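Local structure of 24-sterol C-methyltransferase (Haloferax volcanii, 6F5Z) at residues B[2-7]-B[71-76]; B[113-118]-B[156-161]; B[143-148]-B[163-168]. The protein is a putative class I methyltransferase that binds S-adenosyl-L-homocysteine, forms a complex with the Trm112 activator and probably transfers methyl groups from S-adenosylmethionine. All blocks are in the same frame, centred on the assembly; numbering follows the deposited sequence. Where two conformers were deposited one is given.

Interaction 1 of 3, residues B[2-7]-B[71-76]. With SAH (S-adenosyl-L-homocysteine), chain G.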
loop_
_atom_site.group_PDB
_atom_site.type_symbol
_atom_site.label_atom_id
_atom_site.label_comp_id
_atom_site.label_asym_id
_atom_site.label_seq_id
_atom_site.Cartn_x
_atom_site.Cartn_y
_atom_site.Cartn_z
ATOM N N SER B 2 -15.693 -22.219 -21.009
ATOM C CA SER B 2 -14.274 -21.859 -21.136
ATOM C C SER B 2 -14.077 -20.325 -21.113
ATOM O O SER B 2 -15.042 -19.576 -21.299
ATOM C CB SER B 2 -13.675 -22.463 -22.405
ATOM O OG SER B 2 -13.904 -21.689 -23.573
ATOM N N VAL B 3 -12.830 -19.871 -20.873
ATOM C CA VAL B 3 -12.483 -18.444 -20.810
ATOM C C VAL B 3 -12.731 -17.804 -22.145
ATOM O O VAL B 3 -13.396 -16.763 -22.184
ATOM C CB VAL B 3 -11.009 -18.211 -20.342
ATOM C CG1 VAL B 3 -10.610 -16.736 -20.420
ATOM C CG2 VAL B 3 -10.795 -18.747 -18.942
ATOM N N ARG B 4 -12.198 -18.400 -23.252
ATOM C CA ARG B 4 -12.405 -17.776 -24.561
ATOM C C ARG B 4 -13.891 -17.778 -24.946
ATOM O O ARG B 4 -14.335 -16.789 -25.518
ATOM C CB ARG B 4 -11.472 -18.317 -25.675
ATOM C CG ARG B 4 -11.835 -19.637 -26.326
ATOM C CD ARG B 4 -10.961 -19.874 -27.548
ATOM N NE ARG B 4 -11.160 -18.844 -28.575
ATOM C CZ ARG B 4 -10.475 -18.762 -29.713
ATOM N NH1 ARG B 4 -10.725 -17.786 -30.576
ATOM N NH2 ARG B 4 -9.534 -19.655 -29.997
ATOM N N ASP B 5 -14.679 -18.803 -24.541
ATOM C CA ASP B 5 -16.123 -18.822 -24.823
ATOM C C ASP B 5 -16.831 -17.662 -24.107
ATOM O O ASP B 5 -17.600 -16.928 -24.738
ATOM C CB ASP B 5 -16.767 -20.155 -24.405
ATOM C CG ASP B 5 -16.561 -21.318 -25.364
ATOM O OD1 ASP B 5 -16.454 -21.071 -26.589
ATOM O OD2 ASP B 5 -16.538 -22.480 -24.893
ATOM N N GLU B 6 -16.552 -17.494 -22.797
ATOM C CA GLU B 6 -17.143 -16.468 -21.939
ATOM C C GLU B 6 -16.720 -15.052 -22.324
ATOM O O GLU B 6 -17.550 -14.142 -22.240
ATOM C CB GLU B 6 -16.772 -16.731 -20.469
ATOM C CG GLU B 6 -17.402 -15.787 -19.447
ATOM C CD GLU B 6 -18.848 -16.051 -19.064
ATOM O OE1 GLU B 6 -19.265 -17.231 -19.039
ATOM O OE2 GLU B 6 -19.551 -15.071 -18.731
ATOM N N PHE B 7 -15.431 -14.844 -22.686
ATOM C CA PHE B 7 -14.979 -13.479 -22.923
ATOM C C PHE B 7 -14.810 -13.038 -24.385
ATOM O O PHE B 7 -14.502 -11.867 -24.609
ATOM C CB PHE B 7 -13.683 -13.225 -22.134
ATOM C CG PHE B 7 -13.978 -13.228 -20.654
ATOM C CD1 PHE B 7 -14.485 -12.094 -20.028
ATOM C CD2 PHE B 7 -13.789 -14.376 -19.896
ATOM C CE1 PHE B 7 -14.811 -12.118 -18.661
ATOM C CE2 PHE B 7 -14.081 -14.385 -18.524
ATOM C CZ PHE B 7 -14.577 -13.255 -17.923
ATOM N N SER B 71 -8.302 -15.151 -23.628
ATOM C CA SER B 71 -9.058 -14.894 -24.855
ATOM C C SER B 71 -8.118 -14.413 -25.966
ATOM O O SER B 71 -7.631 -13.275 -25.905
ATOM C CB SER B 71 -10.168 -13.872 -24.619
ATOM O OG SER B 71 -10.659 -13.344 -25.845
ATOM N N PRO B 72 -7.895 -15.225 -27.033
ATOM C CA PRO B 72 -7.031 -14.762 -28.140
ATOM C C PRO B 72 -7.529 -13.479 -28.804
ATOM O O PRO B 72 -6.707 -12.632 -29.156
ATOM C CB PRO B 72 -7.024 -15.955 -29.118
ATOM C CG PRO B 72 -7.370 -17.145 -28.247
ATOM C CD PRO B 72 -8.355 -16.608 -27.255
ATOM N N GLU B 73 -8.853 -13.301 -28.928
ATOM C CA GLU B 73 -9.455 -12.088 -29.512
ATOM C C GLU B 73 -9.140 -10.854 -28.646
ATOM O O GLU B 73 -8.857 -9.767 -29.161
ATOM C CB GLU B 73 -10.983 -12.246 -29.649
ATOM C CG GLU B 73 -11.409 -13.179 -30.778
ATOM C CD GLU B 73 -11.573 -14.652 -30.446
ATOM O OE1 GLU B 73 -12.408 -15.305 -31.114
ATOM O OE2 GLU B 73 -10.879 -15.157 -29.531
ATOM N N MET B 74 -9.187 -11.044 -27.309
ATOM C CA MET B 74 -8.897 -9.963 -26.384
ATOM C C MET B 74 -7.458 -9.445 -26.558
ATOM O O MET B 74 -7.270 -8.221 -26.648
ATOM C CB MET B 74 -9.112 -10.427 -24.938
ATOM C CG MET B 74 -9.318 -9.314 -23.988
ATOM S SD MET B 74 -10.852 -8.353 -24.173
ATOM C CE MET B 74 -12.076 -9.471 -23.401
ATOM N N VAL B 75 -6.477 -10.351 -26.613
ATOM C CA VAL B 75 -5.094 -9.871 -26.750
ATOM C C VAL B 75 -4.793 -9.369 -28.167
ATOM O O VAL B 75 -3.979 -8.466 -28.295
ATOM C CB VAL B 75 -4.003 -10.806 -26.232
ATOM C CG1 VAL B 75 -3.887 -10.701 -24.709
ATOM C CG2 VAL B 75 -4.236 -12.242 -26.688
ATOM N N GLN B 76 -5.518 -9.872 -29.206
ATOM C CA GLN B 76 -5.380 -9.306 -30.559
ATOM C C GLN B 76 -5.819 -7.849 -30.494
ATOM O O GLN B 76 -5.108 -6.971 -30.995
ATOM C CB GLN B 76 -6.269 -10.073 -31.563
ATOM C CG GLN B 76 -5.685 -11.407 -32.020
ATOM C CD GLN B 76 -6.713 -12.276 -32.711
ATOM O OE1 GLN B 76 -7.594 -11.800 -33.443
ATOM N NE2 GLN B 76 -6.622 -13.579 -32.494
HETATM N N SAH G . -8.475 -6.102 -16.743
HETATM C CA SAH G . -9.450 -5.719 -17.800
HETATM C CB SAH G . -10.401 -6.894 -18.260
HETATM C CG SAH G . -11.318 -7.392 -17.148
HETATM S SD SAH G . -12.406 -8.731 -17.761
HETATM C C SAH G . -10.322 -4.509 -17.372
HETATM O O SAH G . -10.038 -4.023 -16.195
HETATM O OXT SAH G . -11.183 -4.055 -18.091
HETATM C "C5'" SAH G . -11.520 -10.235 -17.285
HETATM C "C4'" SAH G . -10.382 -10.592 -18.223
HETATM O "O4'" SAH G . -9.692 -11.740 -17.662
HETATM C "C3'" SAH G . -10.902 -11.019 -19.601
HETATM O "O3'" SAH G . -10.224 -10.359 -20.669
HETATM C "C2'" SAH G . -10.779 -12.547 -19.573
HETATM O "O2'" SAH G . -10.584 -13.166 -20.843
HETATM C "C1'" SAH G . -9.586 -12.760 -18.642
HETATM N N9 SAH G . -9.580 -14.048 -17.945
HETATM C C8 SAH G . -10.576 -14.567 -17.154
HETATM N N7 SAH G . -10.281 -15.724 -16.613
HETATM C C5 SAH G . -8.999 -15.985 -17.074
HETATM C C6 SAH G . -8.113 -17.066 -16.865
HETATM N N6 SAH G . -8.410 -18.148 -16.132
HETATM N N1 SAH G . -6.904 -17.019 -17.480
HETATM C C2 SAH G . -6.620 -15.972 -18.267
HETATM N N3 SAH G . -7.369 -14.900 -18.538
HETATM C C4 SAH G . -8.557 -14.961 -17.900
#
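The charged contact lies at the outer edge, where Arg4 and Glu73 cross at about a right angle. Arg4 NH1 serves both carboxylate oxygens, 2.8 Å to Glu73 OE2 and 3.0 Å to Glu73 OE1, in a salt bridge whose two hydrogen bonds are both weak; the guanidinium and carboxylate planes stand 87° apart. The bend at chi3 (-62°) carries the guanidinium over Pro72, whose CG lies 3.7 Å above the centre of one face. Ser71 OG, anti to its own backbone N, caps helix 72-80 by accepting from Met74 N at 3.1 Å, and is also hydrogen-bonded to Asp8. Apolar and ligand contacts fill the inner side. One face of the Phe7 ring lies against the SAH ribose, with C2' 3.4 Å above the plane toward the rim, while Glu6 CG covers the opposite face. Met74, bent at chi2 and chi3, brings CE within 3.4 Å of SAH O3' and 3.6 Å of Phe7 O. Val3 CG2 meets the adenine amino atom SAH N6 at 3.7 Å. With Asp69 at the end of strand 64-69 hydrogen-bonded to SAH, this is the cofactor pocket of a Rossmann-like methyltransferase, closed on one side by the N-terminal helix.

Interaction 2 of 3, residues B[113-118]-B[156-161]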
loop_
_atom_site.group_PDB
_atom_site.type_symbol
_atom_site.label_atom_id
_atom_site.label_comp_id
_atom_site.label_asym_id
_atom_site.label_seq_id
_atom_site.Cartn_x
_atom_site.Cartn_y
_atom_site.Cartn_z
ATOM N N PHE B 113 -9.268 -11.615 -11.327
ATOM C CA PHE B 113 -8.748 -12.643 -10.436
ATOM C C PHE B 113 -9.769 -13.679 -9.998
ATOM O O PHE B 113 -9.419 -14.858 -9.894
ATOM C CB PHE B 113 -8.065 -12.013 -9.214
ATOM C CG PHE B 113 -7.597 -13.006 -8.181
ATOM C CD1 PHE B 113 -6.395 -13.679 -8.342
ATOM C CD2 PHE B 113 -8.398 -13.321 -7.084
ATOM C CE1 PHE B 113 -5.983 -14.621 -7.385
ATOM C CE2 PHE B 113 -7.998 -14.282 -6.146
ATOM C CZ PHE B 113 -6.795 -14.908 -6.300
ATOM N N TYR B 114 -10.988 -13.227 -9.767
ATOM C CA TYR B 114 -12.026 -14.090 -9.227
ATOM C C TYR B 114 -12.559 -15.074 -10.270
ATOM O O TYR B 114 -13.396 -15.907 -9.910
ATOM C CB TYR B 114 -13.111 -13.262 -8.576
ATOM C CG TYR B 114 -13.637 -12.151 -9.453
ATOM C CD1 TYR B 114 -14.619 -12.397 -10.406
ATOM C CD2 TYR B 114 -13.212 -10.834 -9.282
ATOM C CE1 TYR B 114 -15.158 -11.376 -11.180
ATOM C CE2 TYR B 114 -13.721 -9.801 -10.072
ATOM C CZ TYR B 114 -14.713 -10.069 -11.008
ATOM O OH TYR B 114 -15.289 -9.052 -11.746
ATOM N N TYR B 115 -12.064 -15.035 -11.519
ATOM C CA TYR B 115 -12.446 -16.065 -12.489
ATOM C C TYR B 115 -11.421 -17.213 -12.452
ATOM O O TYR B 115 -11.622 -18.232 -13.135
ATOM C CB TYR B 115 -12.473 -15.479 -13.916
ATOM C CG TYR B 115 -13.499 -14.395 -14.127
ATOM C CD1 TYR B 115 -14.863 -14.692 -14.158
ATOM C CD2 TYR B 115 -13.114 -13.077 -14.349
ATOM C CE1 TYR B 115 -15.812 -13.698 -14.395
ATOM C CE2 TYR B 115 -14.057 -12.069 -14.525
ATOM C CZ TYR B 115 -15.404 -12.383 -14.558
ATOM O OH TYR B 115 -16.338 -11.391 -14.782
ATOM N N ALA B 116 -10.298 -17.071 -11.704
ATOM C CA ALA B 116 -9.286 -18.142 -11.659
ATOM C C ALA B 116 -9.940 -19.444 -11.214
ATOM O O ALA B 116 -10.742 -19.414 -10.280
ATOM C CB ALA B 116 -8.162 -17.791 -10.697
ATOM N N ALA B 117 -9.566 -20.571 -11.850
ATOM C CA ALA B 117 -10.111 -21.894 -11.484
ATOM C C ALA B 117 -9.654 -22.317 -10.093
ATOM O O ALA B 117 -10.405 -22.974 -9.363
ATOM C CB ALA B 117 -9.690 -22.941 -12.525
ATOM N N ASP B 118 -8.416 -21.945 -9.718
ATOM C CA ASP B 118 -7.872 -22.342 -8.430
ATOM C C ASP B 118 -7.163 -21.089 -7.914
ATOM O O ASP B 118 -5.966 -20.904 -8.118
ATOM C CB ASP B 118 -6.918 -23.522 -8.655
ATOM C CG ASP B 118 -6.221 -24.096 -7.435
ATOM O OD1 ASP B 118 -6.327 -23.503 -6.352
ATOM O OD2 ASP B 118 -5.525 -25.122 -7.583
ATOM N N ILE B 156 -22.955 -15.508 -15.554
ATOM C CA ILE B 156 -21.602 -15.921 -15.902
ATOM C C ILE B 156 -21.489 -17.433 -15.783
ATOM O O ILE B 156 -21.831 -17.988 -14.738
ATOM C CB ILE B 156 -20.557 -15.132 -15.031
ATOM C CG1 ILE B 156 -20.569 -13.612 -15.416
ATOM C CG2 ILE B 156 -19.141 -15.744 -15.154
ATOM C CD1 ILE B 156 -19.939 -12.639 -14.441
ATOM N N SER B 157 -21.023 -18.098 -16.862
ATOM C CA SER B 157 -20.912 -19.572 -16.916
ATOM C C SER B 157 -19.689 -20.136 -16.200
ATOM O O SER B 157 -19.648 -21.336 -15.932
ATOM C CB SER B 157 -20.979 -20.082 -18.356
ATOM O OG SER B 157 -22.215 -19.705 -18.944
ATOM N N ILE B 158 -18.700 -19.285 -15.884
ATOM C CA ILE B 158 -17.486 -19.686 -15.144
ATOM C C ILE B 158 -17.810 -19.603 -13.640
ATOM O O ILE B 158 -18.469 -18.653 -13.200
ATOM C CB ILE B 158 -16.321 -18.717 -15.512
ATOM C CG1 ILE B 158 -15.901 -18.901 -16.975
ATOM C CG2 ILE B 158 -15.101 -18.836 -14.535
ATOM C CD1 ILE B 158 -14.923 -17.814 -17.472
ATOM N N ASP B 159 -17.314 -20.558 -12.860
ATOM C CA ASP B 159 -17.471 -20.572 -11.409
ATOM C C ASP B 159 -16.518 -19.514 -10.849
ATOM O O ASP B 159 -15.287 -19.642 -10.961
ATOM C CB ASP B 159 -17.106 -21.945 -10.834
ATOM C CG ASP B 159 -17.984 -23.084 -11.324
ATOM O OD1 ASP B 159 -19.229 -22.940 -11.277
ATOM O OD2 ASP B 159 -17.425 -24.141 -11.709
ATOM N N MET B 160 -17.101 -18.474 -10.271
ATOM C CA MET B 160 -16.395 -17.325 -9.699
ATOM C C MET B 160 -16.076 -17.536 -8.200
ATOM O O MET B 160 -16.862 -18.183 -7.487
ATOM C CB MET B 160 -17.273 -16.076 -9.881
ATOM C CG MET B 160 -17.640 -15.813 -11.348
ATOM S SD MET B 160 -19.052 -14.686 -11.506
ATOM C CE MET B 160 -18.261 -13.130 -11.089
ATOM N N THR B 161 -14.980 -16.934 -7.707
ATOM C CA THR B 161 -14.618 -17.008 -6.305
ATOM C C THR B 161 -15.063 -15.703 -5.650
ATOM O O THR B 161 -14.654 -14.615 -6.069
ATOM C CB THR B 161 -13.121 -17.286 -6.165
ATOM O OG1 THR B 161 -12.898 -18.636 -6.590
ATOM C CG2 THR B 161 -12.629 -17.142 -4.711
HETATM O O HOH W 1 -13.199 -20.649 -12.426
HETATM O O HOH W 2 -13.225 -19.474 -9.102
#
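Three hydrogen bonds grip the oxygen of water 2: it accepts from Thr161 OG1 at 2.7 Å and donates to Ala116 O and to Asp159 O. Asp159 O takes a second proton from water 1, which also donates to Tyr115 O, so two waters stitch the loops together beside the one direct bond. That bond runs from Thr161 N to Tyr114 O, 2.9 Å long, fairly straight at 161° and in the carbonyl plane; Met160 CA adds a CH-O contact to the same oxygen at 3.3 Å. The loop of 113-118, which opens with a 3-10 turn, follows strand 104-110 of the Rossmann-like sheet and packs against the loop of 156-161, which leads toward helix 165-174. Met160 runs alongside both tyrosines. Its CG lies 4.1 Å from Tyr115 CD1, and the bend at chi3 swings CE to 3.6 Å from Tyr114 CE1. Tyr114 CE1 in turn sits over one face of the Tyr115 ring, while the hydroxyl of Tyr114 is hydrogen-bonded to Glu111. At the edge of the Tyr115 ring are Ile158 CG2 and Ile156 CG2, the latter 4.0 Å from CE1. Tyr115 also lines the SAH pocket and meets the Phe7 ring edge-to-face. An alanine in place of Tyr115 would probably loosen the loop of 156-161 and weaken the pocket wall, as the ring that Ile156, Ile158 and Met160 pack on would be gone.

Interaction 3 of 3, residues B[143-148]-B[163-168]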
loop_
_atom_site.group_PDB
_atom_site.type_symbol
_atom_site.label_atom_id
_atom_site.label_comp_id
_atom_site.label_asym_id
_atom_site.label_seq_id
_atom_site.Cartn_x
_atom_site.Cartn_y
_atom_site.Cartn_z
ATOM N N TYR B 143 -16.923 -9.250 -4.768
ATOM C CA TYR B 143 -16.400 -9.617 -3.470
ATOM C C TYR B 143 -17.549 -9.616 -2.477
ATOM O O TYR B 143 -18.606 -9.028 -2.763
ATOM C CB TYR B 143 -15.197 -8.734 -3.062
ATOM C CG TYR B 143 -15.501 -7.258 -2.982
ATOM C CD1 TYR B 143 -15.367 -6.437 -4.101
ATOM C CD2 TYR B 143 -15.910 -6.680 -1.785
ATOM C CE1 TYR B 143 -15.657 -5.077 -4.037
ATOM C CE2 TYR B 143 -16.198 -5.313 -1.706
ATOM C CZ TYR B 143 -16.059 -4.517 -2.840
ATOM O OH TYR B 143 -16.348 -3.165 -2.793
ATOM N N GLU B 144 -17.356 -10.270 -1.323
ATOM C CA GLU B 144 -18.467 -10.513 -0.408
ATOM C C GLU B 144 -19.215 -9.269 0.043
ATOM O O GLU B 144 -20.457 -9.253 -0.009
ATOM C CB GLU B 144 -18.007 -11.316 0.824
ATOM C CG GLU B 144 -19.173 -11.913 1.620
ATOM C CD GLU B 144 -19.920 -12.974 0.836
ATOM O OE1 GLU B 144 -19.300 -13.667 -0.005
ATOM O OE2 GLU B 144 -21.118 -13.170 1.145
ATOM N N GLU B 145 -18.491 -8.250 0.496
ATOM C CA GLU B 145 -19.116 -7.054 1.046
ATOM C C GLU B 145 -19.915 -6.274 -0.014
ATOM O O GLU B 145 -20.831 -5.519 0.366
ATOM C CB GLU B 145 -18.062 -6.151 1.707
ATOM C CG GLU B 145 -17.466 -6.759 2.974
ATOM C CD GLU B 145 -16.238 -7.637 2.767
ATOM O OE1 GLU B 145 -16.048 -8.176 1.656
ATOM O OE2 GLU B 145 -15.462 -7.786 3.732
ATOM N N ASN B 146 -19.574 -6.429 -1.312
ATOM C CA ASN B 146 -20.307 -5.694 -2.365
ATOM C C ASN B 146 -21.551 -6.532 -2.684
ATOM O O ASN B 146 -21.560 -7.355 -3.590
ATOM C CB ASN B 146 -19.425 -5.439 -3.583
ATOM C CG ASN B 146 -20.147 -4.717 -4.694
ATOM O OD1 ASN B 146 -21.263 -4.194 -4.511
ATOM N ND2 ASN B 146 -19.553 -4.729 -5.883
ATOM N N VAL B 147 -22.608 -6.328 -1.877
ATOM C CA VAL B 147 -23.796 -7.176 -1.942
ATOM C C VAL B 147 -24.427 -7.185 -3.352
ATOM O O VAL B 147 -24.898 -8.234 -3.802
ATOM C CB VAL B 147 -24.801 -6.851 -0.804
ATOM C CG1 VAL B 147 -25.169 -5.374 -0.776
ATOM C CG2 VAL B 147 -26.049 -7.739 -0.860
ATOM N N HIS B 148 -24.362 -6.041 -4.055
ATOM C CA HIS B 148 -24.884 -5.857 -5.406
ATOM C C HIS B 148 -24.183 -6.747 -6.444
ATOM O O HIS B 148 -24.712 -6.975 -7.537
ATOM C CB HIS B 148 -24.720 -4.384 -5.804
ATOM C CG HIS B 148 -24.856 -3.429 -4.662
ATOM N ND1 HIS B 148 -23.780 -3.126 -3.849
ATOM C CD2 HIS B 148 -25.949 -2.769 -4.205
ATOM C CE1 HIS B 148 -24.245 -2.266 -2.955
ATOM N NE2 HIS B 148 -25.534 -2.004 -3.139
ATOM N N TRP B 163 -14.828 -13.759 -2.358
ATOM C CA TRP B 163 -14.172 -13.667 -1.069
ATOM C C TRP B 163 -14.470 -12.350 -0.411
ATOM O O TRP B 163 -14.651 -11.340 -1.103
ATOM C CB TRP B 163 -12.646 -13.759 -1.213
ATOM C CG TRP B 163 -12.084 -15.136 -1.419
ATOM C CD1 TRP B 163 -12.704 -16.345 -1.200
ATOM C CD2 TRP B 163 -10.775 -15.436 -1.903
ATOM N NE1 TRP B 163 -11.853 -17.379 -1.539
ATOM C CE2 TRP B 163 -10.649 -16.841 -1.956
ATOM C CE3 TRP B 163 -9.698 -14.641 -2.328
ATOM C CZ2 TRP B 163 -9.473 -17.464 -2.424
ATOM C CZ3 TRP B 163 -8.535 -15.249 -2.756
ATOM C CH2 TRP B 163 -8.432 -16.646 -2.810
ATOM N N SER B 164 -14.449 -12.344 0.933
ATOM C CA SER B 164 -14.553 -11.073 1.669
ATOM C C SER B 164 -13.185 -10.342 1.694
ATOM O O SER B 164 -12.163 -10.922 1.339
ATOM C CB SER B 164 -14.954 -11.338 3.120
ATOM O OG SER B 164 -13.916 -12.110 3.692
ATOM N N HIS B 165 -13.155 -9.110 2.206
ATOM C CA HIS B 165 -11.877 -8.400 2.370
ATOM C C HIS B 165 -10.931 -9.304 3.208
ATOM O O HIS B 165 -9.759 -9.497 2.856
ATOM C CB HIS B 165 -12.087 -7.097 3.152
ATOM C CG HIS B 165 -12.728 -5.980 2.392
ATOM N ND1 HIS B 165 -12.326 -4.655 2.605
ATOM C CD2 HIS B 165 -13.672 -5.990 1.428
ATOM C CE1 HIS B 165 -13.096 -3.911 1.815
ATOM N NE2 HIS B 165 -13.944 -4.656 1.111
ATOM N N ALA B 166 -11.451 -9.861 4.330
ATOM C CA ALA B 166 -10.610 -10.714 5.198
ATOM C C ALA B 166 -10.109 -11.957 4.484
ATOM O O ALA B 166 -8.947 -12.359 4.642
ATOM C CB ALA B 166 -11.365 -11.081 6.477
ATOM N N GLU B 167 -10.966 -12.576 3.678
ATOM C CA GLU B 167 -10.534 -13.766 2.939
ATOM C C GLU B 167 -9.426 -13.472 1.935
ATOM O O GLU B 167 -8.540 -14.312 1.719
ATOM C CB GLU B 167 -11.717 -14.440 2.255
ATOM C CG GLU B 167 -12.558 -15.229 3.261
ATOM C CD GLU B 167 -13.914 -15.677 2.750
ATOM O OE1 GLU B 167 -14.534 -14.952 1.939
ATOM O OE2 GLU B 167 -14.386 -16.739 3.218
ATOM N N TYR B 168 -9.454 -12.274 1.295
ATOM C CA TYR B 168 -8.367 -11.907 0.379
ATOM C C TYR B 168 -7.073 -11.744 1.193
ATOM O O TYR B 168 -6.040 -12.241 0.770
ATOM C CB TYR B 168 -8.670 -10.563 -0.311
ATOM C CG TYR B 168 -9.369 -10.765 -1.635
ATOM C CD1 TYR B 168 -8.642 -11.027 -2.797
ATOM C CD2 TYR B 168 -10.765 -10.725 -1.732
ATOM C CE1 TYR B 168 -9.280 -11.273 -4.012
ATOM C CE2 TYR B 168 -11.409 -10.931 -2.959
ATOM C CZ TYR B 168 -10.665 -11.247 -4.084
ATOM O OH TYR B 168 -11.279 -11.514 -5.278
HETATM O O HOH W 3 -15.202 -2.540 -0.293
HETATM O O HOH W 4 -17.318 -14.798 1.861
HETATM O O HOH W 5 -13.974 -8.981 5.617
#
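A type I beta turn from Tyr143 to Asn146 lies against the start of helix 165-174, joined by a straight bond from Glu144 N to Trp163 O, just before the N-cap Ser164 (2.9 Å, 165°), in which the donor stands above the carbonyl plane. The carboxylate of Glu145, reached through a bend at chi2 (89°), straddles the first helical amide: His165 N lies 3.1 Å from both Glu145 OE1 and Glu145 OE2, each oxygen using its syn lone pair. A negative group at this helix start is likely to be stabilised by the helix dipole. Water 5 extends the grip, donating to Glu145 OE2 and accepting from Ala166 N. Next to this, Ser164 and Glu167 form a capping box: Glu167 N bonds to Ser164 OG at 3.0 Å, and Ser164 N to Glu167 OE1 at 2.8 Å on the anti lone pair. Glu144 packs its CB on Ser164 CA at 3.6 Å, and its OE1 shares water 4 with Glu167 OE1, which would probably soften the repulsion of the two carboxylates; Glu144 OE1 also has a salt bridge to Arg162, which would probably offset its charge further. The Tyr143 and His165 side chains run side by side. Tyr143 CE2 meets the edge of the imidazole, 3.7 Å from NE2, and water 3 links that nitrogen to Tyr143 OH, itself hydrogen-bonded to Gly217. The turn thus fits between helix 206-216, which Tyr143 and Asn146 touch through Phe216, and helix 165-174, while Tyr143, His165 and Tyr168 rest on Leu219 of strand 218-224.

From the N terminus, interaction 1 comes first: it closes the chain from helix 3-11 round to helix 72-80, bringing the N-terminal helix onto the cofactor site. Interaction 2 opens only afterwards and joins the loops that follow strands 104-110 and 134-140. Interaction 3 closes a shorter loop, bringing the turn after strand 134-140 onto the start of helix 165-174, and it crosses interaction 2, as their segments alternate. Interactions 1 and 2 meet beside SAH, where Phe7 packs on Tyr115, and farther out where Glu6 is probably hydrogen-bonded to Ser157 N. Interactions 2 and 3 touch where Phe113 packs against Trp163 and Tyr168. Interactions 1 and 3 stay about 13 Å apart at their nearest atoms.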